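Long-range contacts in prephenate dehydrogenase (Aquifex aeolicus, PDB 2G5C), which probably catalyses the NAD+-dependent oxidative decarboxylation of prephenate to 4-hydroxyphenylpyruvate, a step on the way to tyrosine: residues F65-S70 with T93-V98; K28-D33 with I48-T53; L106-G111 with T146-K151. All blocks are in the same frame, centred on the assembly; numbering follows the deposited sequence.

Contact 1: residues F65-S70 with T93-V98; sequences FVMLSS and TDQGSV. With NAD (nicotinamide-adenine-dinucleotide), chain E.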
loop_
_atom_site.group_PDB
_atom_site.type_symbol
_atom_site.label_atom_id
_atom_site.label_comp_id
_atom_site.label_asym_id
_atom_site.label_seq_id
_atom_site.Cartn_x
_atom_site.Cartn_y
_atom_site.Cartn_z
ATOM N N PHE A 65 -16.305 23.884 25.914
ATOM C CA PHE A 65 -15.271 23.095 25.250
ATOM C C PHE A 65 -15.902 22.517 23.983
ATOM O O PHE A 65 -16.817 21.708 24.059
ATOM C CB PHE A 65 -14.799 21.960 26.161
ATOM C CG PHE A 65 -13.549 21.283 25.683
ATOM C CD1 PHE A 65 -12.300 21.830 25.956
ATOM C CD2 PHE A 65 -13.621 20.115 24.928
ATOM C CE1 PHE A 65 -11.137 21.224 25.483
ATOM C CE2 PHE A 65 -12.463 19.502 24.447
ATOM C CZ PHE A 65 -11.219 20.057 24.725
ATOM N N VAL A 66 -15.415 22.936 22.823
ATOM C CA VAL A 66 -15.970 22.469 21.561
ATOM C C VAL A 66 -14.964 21.717 20.688
ATOM O O VAL A 66 -13.839 22.170 20.488
ATOM C CB VAL A 66 -16.546 23.658 20.762
ATOM C CG1 VAL A 66 -17.204 23.167 19.483
ATOM C CG2 VAL A 66 -17.554 24.414 21.625
HETATM N N MSE A 67 -15.383 20.565 20.172
HETATM C CA MSE A 67 -14.528 19.749 19.309
HETATM C C MSE A 67 -15.136 19.634 17.918
HETATM O O MSE A 67 -16.073 18.867 17.703
HETATM C CB MSE A 67 -14.345 18.348 19.902
HETATM C CG MSE A 67 -13.519 17.392 19.024
HETATM SE SE MSE A 67 -11.655 17.898 18.884
HETATM C CE MSE A 67 -11.096 17.371 20.653
ATOM N N LEU A 68 -14.603 20.410 16.979
ATOM C CA LEU A 68 -15.079 20.386 15.606
ATOM C C LEU A 68 -14.688 19.040 14.996
ATOM O O LEU A 68 -13.500 18.738 14.816
ATOM C CB LEU A 68 -14.465 21.548 14.821
ATOM C CG LEU A 68 -14.806 22.932 15.388
ATOM C CD1 LEU A 68 -14.094 24.001 14.584
ATOM C CD2 LEU A 68 -16.310 23.155 15.352
ATOM N N SER A 69 -15.700 18.236 14.689
ATOM C CA SER A 69 -15.489 16.905 14.145
ATOM C C SER A 69 -16.323 16.659 12.899
ATOM O O SER A 69 -16.638 15.519 12.564
ATOM C CB SER A 69 -15.832 15.873 15.215
ATOM O OG SER A 69 -15.226 16.231 16.446
ATOM N N SER A 70 -16.687 17.741 12.223
ATOM C CA SER A 70 -17.465 17.667 10.997
ATOM C C SER A 70 -16.482 17.855 9.840
ATOM O O SER A 70 -15.280 17.988 10.060
ATOM C CB SER A 70 -18.522 18.779 10.987
ATOM O OG SER A 70 -17.928 20.051 11.208
ATOM N N THR A 93 -11.546 23.588 19.627
ATOM C CA THR A 93 -10.444 22.888 18.973
ATOM C C THR A 93 -11.041 21.943 17.924
ATOM O O THR A 93 -12.253 21.754 17.888
ATOM C CB THR A 93 -9.585 22.122 20.028
ATOM O OG1 THR A 93 -8.378 21.640 19.423
ATOM C CG2 THR A 93 -10.366 20.964 20.626
ATOM N N ASP A 94 -10.211 21.362 17.060
ATOM C CA ASP A 94 -10.744 20.482 16.021
ATOM C C ASP A 94 -10.008 19.153 15.829
ATOM O O ASP A 94 -9.069 18.819 16.557
ATOM C CB ASP A 94 -10.788 21.235 14.682
ATOM C CG ASP A 94 -9.395 21.437 14.067
ATOM O OD1 ASP A 94 -8.485 21.940 14.772
ATOM O OD2 ASP A 94 -9.213 21.100 12.874
ATOM N N GLN A 95 -10.467 18.399 14.835
ATOM C CA GLN A 95 -9.895 17.104 14.480
ATOM C C GLN A 95 -9.570 17.074 12.992
ATOM O O GLN A 95 -9.103 16.059 12.476
ATOM C CB GLN A 95 -10.891 15.980 14.790
ATOM C CG GLN A 95 -11.076 15.698 16.264
ATOM C CD GLN A 95 -11.816 14.397 16.517
ATOM O OE1 GLN A 95 -13.046 14.363 16.575
ATOM N NE2 GLN A 95 -11.063 13.314 16.659
ATOM N N GLY A 96 -9.827 18.185 12.308
ATOM C CA GLY A 96 -9.572 18.268 10.877
ATOM C C GLY A 96 -8.247 17.662 10.445
ATOM O O GLY A 96 -7.258 17.754 11.171
ATOM N N SER A 97 -8.237 17.045 9.265
ATOM C CA SER A 97 -7.040 16.406 8.718
ATOM C C SER A 97 -6.055 17.437 8.196
ATOM O O SER A 97 -4.867 17.153 8.043
ATOM C CB SER A 97 -7.415 15.456 7.573
ATOM O OG SER A 97 -8.224 14.388 8.027
ATOM N N VAL A 98 -6.560 18.627 7.894
ATOM C CA VAL A 98 -5.716 19.703 7.395
ATOM C C VAL A 98 -5.699 20.868 8.380
ATOM O O VAL A 98 -6.655 21.092 9.121
ATOM C CB VAL A 98 -6.201 20.223 6.014
ATOM C CG1 VAL A 98 -6.190 19.090 4.993
ATOM C CG2 VAL A 98 -7.594 20.816 6.137
HETATM P PA NAD E . -18.171 11.036 9.495
HETATM O O1A NAD E . -18.204 9.772 10.248
HETATM O O2A NAD E . -18.771 11.002 8.106
HETATM O O5B NAD E . -18.882 12.126 10.413
HETATM C C5B NAD E . -19.017 13.441 9.958
HETATM C C4B NAD E . -20.243 14.061 10.603
HETATM O O4B NAD E . -20.320 15.353 10.061
HETATM C C3B NAD E . -21.562 13.359 10.206
HETATM O O3B NAD E . -22.265 12.855 11.334
HETATM C C2B NAD E . -22.308 14.444 9.424
HETATM O O2B NAD E . -23.718 14.400 9.490
HETATM C C1B NAD E . -21.679 15.672 10.040
HETATM N N9A NAD E . -21.805 16.969 9.352
HETATM C C8A NAD E . -21.684 17.264 8.015
HETATM N N7A NAD E . -21.875 18.584 7.847
HETATM C C5A NAD E . -22.116 19.143 9.054
HETATM C C6A NAD E . -22.379 20.448 9.499
HETATM N N6A NAD E . -22.431 21.458 8.650
HETATM N N1A NAD E . -22.588 20.686 10.858
HETATM C C2A NAD E . -22.540 19.638 11.779
HETATM N N3A NAD E . -22.280 18.345 11.349
HETATM C C4A NAD E . -22.073 18.118 10.009
HETATM O O3 NAD E . -16.646 11.613 9.359
HETATM P PN NAD E . -15.427 11.306 10.360
HETATM O O1N NAD E . -15.965 11.178 11.727
HETATM O O2N NAD E . -14.690 10.128 9.827
HETATM O O5D NAD E . -14.407 12.556 10.279
HETATM C C5D NAD E . -14.788 13.849 10.706
HETATM C C4D NAD E . -13.622 14.861 10.655
HETATM O O4D NAD E . -12.451 14.278 11.202
HETATM C C3D NAD E . -13.210 15.431 9.290
HETATM O O3D NAD E . -13.124 16.854 9.399
HETATM C C2D NAD E . -11.855 14.817 8.970
HETATM O O2D NAD E . -11.002 15.697 8.244
HETATM C C1D NAD E . -11.332 14.436 10.354
HETATM N N1N NAD E . -10.502 13.194 10.441
HETATM C C2N NAD E . -11.022 12.014 9.914
HETATM C C3N NAD E . -10.273 10.832 9.978
HETATM C C7N NAD E . -10.848 9.569 9.406
HETATM O O7N NAD E . -10.091 8.433 9.485
HETATM N N7N NAD E . -12.039 9.502 8.837
HETATM C C4N NAD E . -8.987 10.863 10.585
HETATM C C5N NAD E . -8.470 12.067 11.117
HETATM C C6N NAD E . -9.246 13.235 11.037
#

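Contact 2: residues K28-D33 with I48-T53; sequences KIYGYD and IDEGTT. With NAD (nicotinamide-adenine-dinucleotide), chain E.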
loop_
_atom_site.group_PDB
_atom_site.type_symbol
_atom_site.label_atom_id
_atom_site.label_comp_id
_atom_site.label_asym_id
_atom_site.label_seq_id
_atom_site.Cartn_x
_atom_site.Cartn_y
_atom_site.Cartn_z
ATOM N N LYS A 28 -21.159 16.922 31.144
ATOM C CA LYS A 28 -22.138 16.741 30.077
ATOM C C LYS A 28 -21.502 16.767 28.696
ATOM O O LYS A 28 -20.600 17.563 28.429
ATOM C CB LYS A 28 -23.220 17.823 30.155
ATOM C CG LYS A 28 -24.319 17.537 31.170
ATOM C CD LYS A 28 -25.215 16.405 30.685
ATOM C CE LYS A 28 -26.191 15.956 31.761
ATOM N NZ LYS A 28 -25.480 15.400 32.948
ATOM N N ILE A 29 -21.976 15.884 27.824
ATOM C CA ILE A 29 -21.475 15.806 26.460
ATOM C C ILE A 29 -22.649 16.028 25.523
ATOM O O ILE A 29 -23.593 15.245 25.493
ATOM C CB ILE A 29 -20.834 14.439 26.170
ATOM C CG1 ILE A 29 -19.638 14.227 27.102
ATOM C CG2 ILE A 29 -20.378 14.378 24.727
ATOM C CD1 ILE A 29 -18.972 12.876 26.966
ATOM N N TYR A 30 -22.580 17.111 24.765
ATOM C CA TYR A 30 -23.639 17.472 23.839
ATOM C C TYR A 30 -23.180 17.302 22.402
ATOM O O TYR A 30 -21.983 17.169 22.132
ATOM C CB TYR A 30 -24.046 18.930 24.073
ATOM C CG TYR A 30 -24.616 19.195 25.442
ATOM C CD1 TYR A 30 -25.892 18.751 25.783
ATOM C CD2 TYR A 30 -23.879 19.886 26.404
ATOM C CE1 TYR A 30 -26.423 18.989 27.046
ATOM C CE2 TYR A 30 -24.399 20.130 27.671
ATOM C CZ TYR A 30 -25.673 19.679 27.987
ATOM O OH TYR A 30 -26.200 19.918 29.241
ATOM N N GLY A 31 -24.136 17.320 21.482
ATOM C CA GLY A 31 -23.796 17.167 20.086
ATOM C C GLY A 31 -24.611 18.036 19.153
ATOM O O GLY A 31 -25.764 18.368 19.432
ATOM N N TYR A 32 -23.983 18.426 18.050
ATOM C CA TYR A 32 -24.619 19.228 17.015
ATOM C C TYR A 32 -24.270 18.563 15.698
ATOM O O TYR A 32 -23.097 18.322 15.404
ATOM C CB TYR A 32 -24.096 20.666 17.000
ATOM C CG TYR A 32 -24.465 21.400 15.727
ATOM C CD1 TYR A 32 -25.800 21.589 15.370
ATOM C CD2 TYR A 32 -23.482 21.847 14.846
ATOM C CE1 TYR A 32 -26.146 22.199 14.162
ATOM C CE2 TYR A 32 -23.816 22.457 13.634
ATOM C CZ TYR A 32 -25.148 22.626 13.300
ATOM O OH TYR A 32 -25.482 23.196 12.092
ATOM N N ASP A 33 -25.292 18.266 14.908
ATOM C CA ASP A 33 -25.100 17.610 13.628
ATOM C C ASP A 33 -26.286 17.967 12.743
ATOM O O ASP A 33 -27.396 18.155 13.241
ATOM C CB ASP A 33 -25.040 16.095 13.841
ATOM C CG ASP A 33 -24.383 15.369 12.687
ATOM O OD1 ASP A 33 -24.938 15.383 11.568
ATOM O OD2 ASP A 33 -23.300 14.783 12.908
ATOM N N ILE A 48 -23.553 10.705 23.512
ATOM C CA ILE A 48 -23.776 12.063 23.993
ATOM C C ILE A 48 -25.015 12.057 24.886
ATOM O O ILE A 48 -25.846 11.149 24.800
ATOM C CB ILE A 48 -24.012 13.051 22.823
ATOM C CG1 ILE A 48 -25.267 12.649 22.046
ATOM C CG2 ILE A 48 -22.797 13.057 21.894
ATOM C CD1 ILE A 48 -25.704 13.658 21.011
ATOM N N ASP A 49 -25.135 13.065 25.745
ATOM C CA ASP A 49 -26.273 13.169 26.650
ATOM C C ASP A 49 -27.504 13.691 25.912
ATOM O O ASP A 49 -28.627 13.254 26.161
ATOM C CB ASP A 49 -25.929 14.101 27.814
ATOM C CG ASP A 49 -24.865 13.522 28.732
ATOM O OD1 ASP A 49 -25.158 12.528 29.431
ATOM O OD2 ASP A 49 -23.736 14.057 28.755
ATOM N N GLU A 50 -27.278 14.629 25.001
ATOM C CA GLU A 50 -28.347 15.233 24.219
ATOM C C GLU A 50 -27.725 15.947 23.032
ATOM O O GLU A 50 -26.548 16.306 23.058
ATOM C CB GLU A 50 -29.132 16.245 25.065
ATOM C CG GLU A 50 -30.173 17.034 24.269
ATOM C CD GLU A 50 -30.828 18.152 25.065
ATOM O OE1 GLU A 50 -31.660 18.880 24.480
ATOM O OE2 GLU A 50 -30.516 18.309 26.268
ATOM N N GLY A 51 -28.515 16.153 21.988
ATOM C CA GLY A 51 -28.001 16.830 20.816
ATOM C C GLY A 51 -29.079 17.611 20.103
ATOM O O GLY A 51 -30.255 17.522 20.451
ATOM N N THR A 52 -28.677 18.390 19.107
ATOM C CA THR A 52 -29.625 19.179 18.337
ATOM C C THR A 52 -29.163 19.275 16.890
ATOM O O THR A 52 -27.979 19.105 16.589
ATOM C CB THR A 52 -29.782 20.607 18.918
ATOM O OG1 THR A 52 -30.740 21.340 18.142
ATOM C CG2 THR A 52 -28.444 21.347 18.899
ATOM N N THR A 53 -30.108 19.538 15.998
ATOM C CA THR A 53 -29.808 19.661 14.583
ATOM C C THR A 53 -29.840 21.140 14.221
ATOM O O THR A 53 -29.619 21.517 13.073
ATOM C CB THR A 53 -30.848 18.902 13.733
ATOM O OG1 THR A 53 -30.379 18.792 12.383
ATOM C CG2 THR A 53 -32.181 19.635 13.744
HETATM P PA NAD E . -18.171 11.036 9.495
HETATM O O1A NAD E . -18.204 9.772 10.248
HETATM O O2A NAD E . -18.771 11.002 8.106
HETATM O O5B NAD E . -18.882 12.126 10.413
HETATM C C5B NAD E . -19.017 13.441 9.958
HETATM C C4B NAD E . -20.243 14.061 10.603
HETATM O O4B NAD E . -20.320 15.353 10.061
HETATM C C3B NAD E . -21.562 13.359 10.206
HETATM O O3B NAD E . -22.265 12.855 11.334
HETATM C C2B NAD E . -22.308 14.444 9.424
HETATM O O2B NAD E . -23.718 14.400 9.490
HETATM C C1B NAD E . -21.679 15.672 10.040
HETATM N N9A NAD E . -21.805 16.969 9.352
HETATM C C8A NAD E . -21.684 17.264 8.015
HETATM N N7A NAD E . -21.875 18.584 7.847
HETATM C C5A NAD E . -22.116 19.143 9.054
HETATM C C6A NAD E . -22.379 20.448 9.499
HETATM N N6A NAD E . -22.431 21.458 8.650
HETATM N N1A NAD E . -22.588 20.686 10.858
HETATM C C2A NAD E . -22.540 19.638 11.779
HETATM N N3A NAD E . -22.280 18.345 11.349
HETATM C C4A NAD E . -22.073 18.118 10.009
HETATM O O3 NAD E . -16.646 11.613 9.359
HETATM P PN NAD E . -15.427 11.306 10.360
HETATM O O1N NAD E . -15.965 11.178 11.727
HETATM O O2N NAD E . -14.690 10.128 9.827
HETATM O O5D NAD E . -14.407 12.556 10.279
HETATM C C5D NAD E . -14.788 13.849 10.706
HETATM C C4D NAD E . -13.622 14.861 10.655
HETATM O O4D NAD E . -12.451 14.278 11.202
HETATM C C3D NAD E . -13.210 15.431 9.290
HETATM O O3D NAD E . -13.124 16.854 9.399
HETATM C C2D NAD E . -11.855 14.817 8.970
HETATM O O2D NAD E . -11.002 15.697 8.244
HETATM C C1D NAD E . -11.332 14.436 10.354
HETATM N N1N NAD E . -10.502 13.194 10.441
HETATM C C2N NAD E . -11.022 12.014 9.914
HETATM C C3N NAD E . -10.273 10.832 9.978
HETATM C C7N NAD E . -10.848 9.569 9.406
HETATM O O7N NAD E . -10.091 8.433 9.485
HETATM N N7N NAD E . -12.039 9.502 8.837
HETATM C C4N NAD E . -8.987 10.863 10.585
HETATM C C5N NAD E . -8.470 12.067 11.117
HETATM C C6N NAD E . -9.246 13.235 11.037
#

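Contact 3: residues L106-G111 with T146-K151; sequences LENILG and TKKTDK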
loop_
_atom_site.group_PDB
_atom_site.type_symbol
_atom_site.label_atom_id
_atom_site.label_comp_id
_atom_site.label_asym_id
_atom_site.label_seq_id
_atom_site.Cartn_x
_atom_site.Cartn_y
_atom_site.Cartn_z
ATOM N N LEU A 106 -9.660 30.319 11.324
ATOM C CA LEU A 106 -10.452 30.016 12.507
ATOM C C LEU A 106 -10.075 30.930 13.669
ATOM O O LEU A 106 -10.936 31.292 14.477
ATOM C CB LEU A 106 -10.295 28.541 12.902
ATOM C CG LEU A 106 -10.894 27.549 11.893
ATOM C CD1 LEU A 106 -10.811 26.127 12.441
ATOM C CD2 LEU A 106 -12.346 27.913 11.615
ATOM N N GLU A 107 -8.798 31.303 13.755
ATOM C CA GLU A 107 -8.343 32.205 14.814
ATOM C C GLU A 107 -8.935 33.592 14.578
ATOM O O GLU A 107 -9.309 34.279 15.520
ATOM C CB GLU A 107 -6.816 32.330 14.833
ATOM C CG GLU A 107 -6.041 31.062 15.156
ATOM C CD GLU A 107 -4.555 31.334 15.361
ATOM O OE1 GLU A 107 -3.968 32.083 14.550
ATOM O OE2 GLU A 107 -3.973 30.796 16.328
ATOM N N ASN A 108 -9.016 34.003 13.315
ATOM C CA ASN A 108 -9.566 35.313 12.981
ATOM C C ASN A 108 -11.067 35.394 13.230
ATOM O O ASN A 108 -11.619 36.488 13.349
ATOM C CB ASN A 108 -9.294 35.666 11.513
ATOM C CG ASN A 108 -7.821 35.871 11.222
ATOM O OD1 ASN A 108 -7.077 36.375 12.060
ATOM N ND2 ASN A 108 -7.398 35.497 10.020
ATOM N N ILE A 109 -11.725 34.239 13.308
ATOM C CA ILE A 109 -13.168 34.189 13.527
ATOM C C ILE A 109 -13.561 33.912 14.974
ATOM O O ILE A 109 -14.524 34.491 15.482
ATOM C CB ILE A 109 -13.830 33.110 12.640
ATOM C CG1 ILE A 109 -13.668 33.474 11.164
ATOM C CG2 ILE A 109 -15.307 32.982 12.986
ATOM C CD1 ILE A 109 -14.209 32.424 10.211
ATOM N N LEU A 110 -12.824 33.029 15.635
ATOM C CA LEU A 110 -13.130 32.673 17.016
ATOM C C LEU A 110 -12.252 33.374 18.037
ATOM O O LEU A 110 -12.567 33.392 19.225
ATOM C CB LEU A 110 -13.016 31.161 17.201
ATOM C CG LEU A 110 -13.988 30.340 16.355
ATOM C CD1 LEU A 110 -13.667 28.865 16.503
ATOM C CD2 LEU A 110 -15.421 30.636 16.789
ATOM N N GLY A 111 -11.141 33.938 17.575
ATOM C CA GLY A 111 -10.243 34.641 18.475
ATOM C C GLY A 111 -9.385 33.743 19.344
ATOM O O GLY A 111 -8.948 32.673 18.918
ATOM N N THR A 146 0.020 28.875 17.325
ATOM C CA THR A 146 0.650 29.990 16.633
ATOM C C THR A 146 1.039 31.015 17.694
ATOM O O THR A 146 1.035 30.711 18.890
ATOM C CB THR A 146 -0.313 30.660 15.641
ATOM O OG1 THR A 146 -1.379 31.291 16.363
ATOM C CG2 THR A 146 -0.890 29.632 14.683
ATOM N N LYS A 147 1.361 32.231 17.263
ATOM C CA LYS A 147 1.742 33.272 18.209
ATOM C C LYS A 147 0.503 33.828 18.905
ATOM O O LYS A 147 0.568 34.249 20.057
ATOM C CB LYS A 147 2.494 34.396 17.490
ATOM C CG LYS A 147 3.161 35.389 18.432
ATOM C CD LYS A 147 4.025 36.382 17.666
ATOM C CE LYS A 147 4.779 37.318 18.605
ATOM N NZ LYS A 147 5.688 38.228 17.853
ATOM N N LYS A 148 -0.627 33.812 18.202
ATOM C CA LYS A 148 -1.884 34.316 18.749
ATOM C C LYS A 148 -2.577 33.284 19.635
ATOM O O LYS A 148 -3.579 33.587 20.283
ATOM C CB LYS A 148 -2.831 34.717 17.616
ATOM C CG LYS A 148 -2.249 35.733 16.651
ATOM C CD LYS A 148 -3.270 36.145 15.603
ATOM C CE LYS A 148 -2.672 37.125 14.604
ATOM N NZ LYS A 148 -3.684 37.601 13.619
ATOM N N THR A 149 -2.043 32.067 19.658
ATOM C CA THR A 149 -2.620 30.991 20.459
ATOM C C THR A 149 -2.514 31.267 21.955
ATOM O O THR A 149 -1.492 31.753 22.437
ATOM C CB THR A 149 -1.934 29.642 20.156
ATOM O OG1 THR A 149 -2.093 29.329 18.768
ATOM C CG2 THR A 149 -2.553 28.532 20.987
ATOM N N ASP A 150 -3.580 30.944 22.681
ATOM C CA ASP A 150 -3.635 31.149 24.124
ATOM C C ASP A 150 -2.972 29.991 24.867
ATOM O O ASP A 150 -3.457 28.860 24.835
ATOM C CB ASP A 150 -5.099 31.305 24.560
ATOM C CG ASP A 150 -5.255 31.428 26.059
ATOM O OD1 ASP A 150 -4.401 32.077 26.700
ATOM O OD2 ASP A 150 -6.242 30.889 26.596
ATOM N N LYS A 151 -1.859 30.283 25.536
ATOM C CA LYS A 151 -1.106 29.275 26.279
ATOM C C LYS A 151 -1.951 28.436 27.223
ATOM O O LYS A 151 -1.736 27.229 27.347
ATOM C CB LYS A 151 0.032 29.931 27.071
ATOM C CG LYS A 151 1.291 30.192 26.257
ATOM C CD LYS A 151 1.893 28.887 25.747
ATOM C CE LYS A 151 3.160 29.129 24.935
ATOM N NZ LYS A 151 3.686 27.864 24.336
#

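Contact 1: residues F65-S70 with T93-V98
Met67 and Thr93 stand side by side on one face of two parallel strands, their side chains pointing the same way, with Met67 CE 3.7 Å from Thr93 CG2. Threonine suits the place, its CG2 methyl packing on Met67 while OG1 bonds to Val115 O. Met67, modelled as selenomethionine, sets CG anti to its backbone N (chi1 177°) and then bends at chi2 and chi3. It crosses Gln95 at about a right angle, SE lying 3.5 Å from Gln95 CG; a long, pliable chain suits a place meeting both a methyl and a methylene. Gln95 OE1 lies 2.9 Å from Ser69 OG, and Gln95 NE2 bonds to Tyr136 OH. On the face of Leu68 and Asp94 the touch stays near the backbone, CB to CB at 3.7 Å, because the carboxylate leads away to Lys99 and the amide of Gly117. Thr93 N gives Val66 O an almost straight bond (2.8 Å, 177°) and Leu68 N bonds to Thr93 O. The weak bond from Gln95 N to Leu68 O is bent to 130°, where the ladder ends. Just beyond these Rossmann strands, Ser70 O and Ser97 N bond to ribose hydroxyls of NAD. The pair sits mid-sheet, between strands 3-7 and 114-120. Helix 72-85, the crossover, touches Asp94, while helices 11-22 and 151-163 pack on Met67 through Phe16 and Trp161.

Contact 2: residues K28-D33 with I48-T53
Asp49 and Ile29 are tied by two short hydrogen bonds in the beta-alpha-beta crossover that carries strand 28-32 through helix 36-44 to strand 50-52, part of the Rossmann fold. Asp49 N reaches Ile29 O at 2.7 Å, and its side chain turns back, CG anti to the carbonyl carbon (chi1 -68°). Asp49 OD2 then takes the N-H of Ile29 at 2.7 Å in a nearly straight bond. An aspartate suits this spot because its short chain lets one residue both donate to and accept from the same neighbour; Asp49 OD2 also forms a salt bridge with Arg21, while the aliphatic CD of Lys28 lies 3.4 Å from it. The beta-branched Ile29 sets its CG2 methyl 4.0 Å from Ile48 CG2. Ile48 in turn packs on Ala42 and Val43 of helix 36-44, and Ile29 on Ile6 of strand 3-7. Gly31 fits where a side chain would not: a CB here would clash with Ile48 CD1, which lies 4.0 Å from Gly31 N. Its N bonds to Glu50 O and its O receives Thr52 N. Just past the end of strand 28-32 comes Asp33, the acidic residue that NAD-using Rossmann enzymes commonly place here. Its carboxylate oxygens take separate hydroxyls of the adenine ribose, Asp33 OD1 accepting from O2B of NAD at 2.6 Å and OD2 from O3B at 2.7 Å.

Contact 3: residues L106-G111 with T146-K151
Glu107 reaches from the last turns of helix 101-110 to Thr146, the two side chains meeting tip to tip. Its CB points toward the loop, and CG follows anti to the carbonyl carbon (chi1 -64°); these two carbons span the gap, the chain running on extended beyond CG. At Glu107 CD the loop is met: Thr146 OG1 lies 3.3 Å away, with the methyl CG2 of Thr146 4.1 Å off. Glu107 OE1 also lies nearest Thr146 OG1, at 3.3 Å, with Lys148 CB farther off. Glu107 OE2 does the main work, accepting the hydroxyl of Thr146 OG1 at 2.6 Å through its syn lone pair, the one on the side of OE1. Thr149 OG1 stands farther from Glu107 OE2, at 3.4 Å, a long and weak hydrogen bond. Thr149 OG1 has a firmer task, since it receives the N-H of Thr146 at 2.6 Å and so closes the loop upon itself. Threonine suits both positions, its hydroxyl being short enough to bond to nearby backbone or to an incoming carboxylate. An alanine at Glu107 would probably leave the hydroxyl of Thr146 without its carboxylate acceptor and open a gap between helix and loop. Asn108 OD1 and Lys148 NZ come no nearer than 3.9 Å. Behind Glu107 the helix rests on Phe114 of strand 114-120, and Leu106 and Leu110 pack on Ala79 of helix 72-85. The loop follows strand 140-143 and leads through Asp150, the N-cap, into helix 151-163.

In the fold
All three contacts belong to the nucleotide-binding domain, yet at different depths. Contact 1 is wholly buried in the middle of the sheet, whereas contact 2 joins the outermost strand 50-52 to its neighbour and is only partly buried; their centres are about 15 Å apart, and both touch the same NAD. Each closes a beta-alpha-beta unit with a parallel ladder. Apolar and selenium contacts predominate on one face of the first, its one carboxylate turned away from the partner strand; at the sheet edge in the second, a carboxylate bonds directly to the neighbouring strand. Contact 3 lies at the surface, away from the cofactor, and has no ladder: one carboxylate joins a helix to a loop.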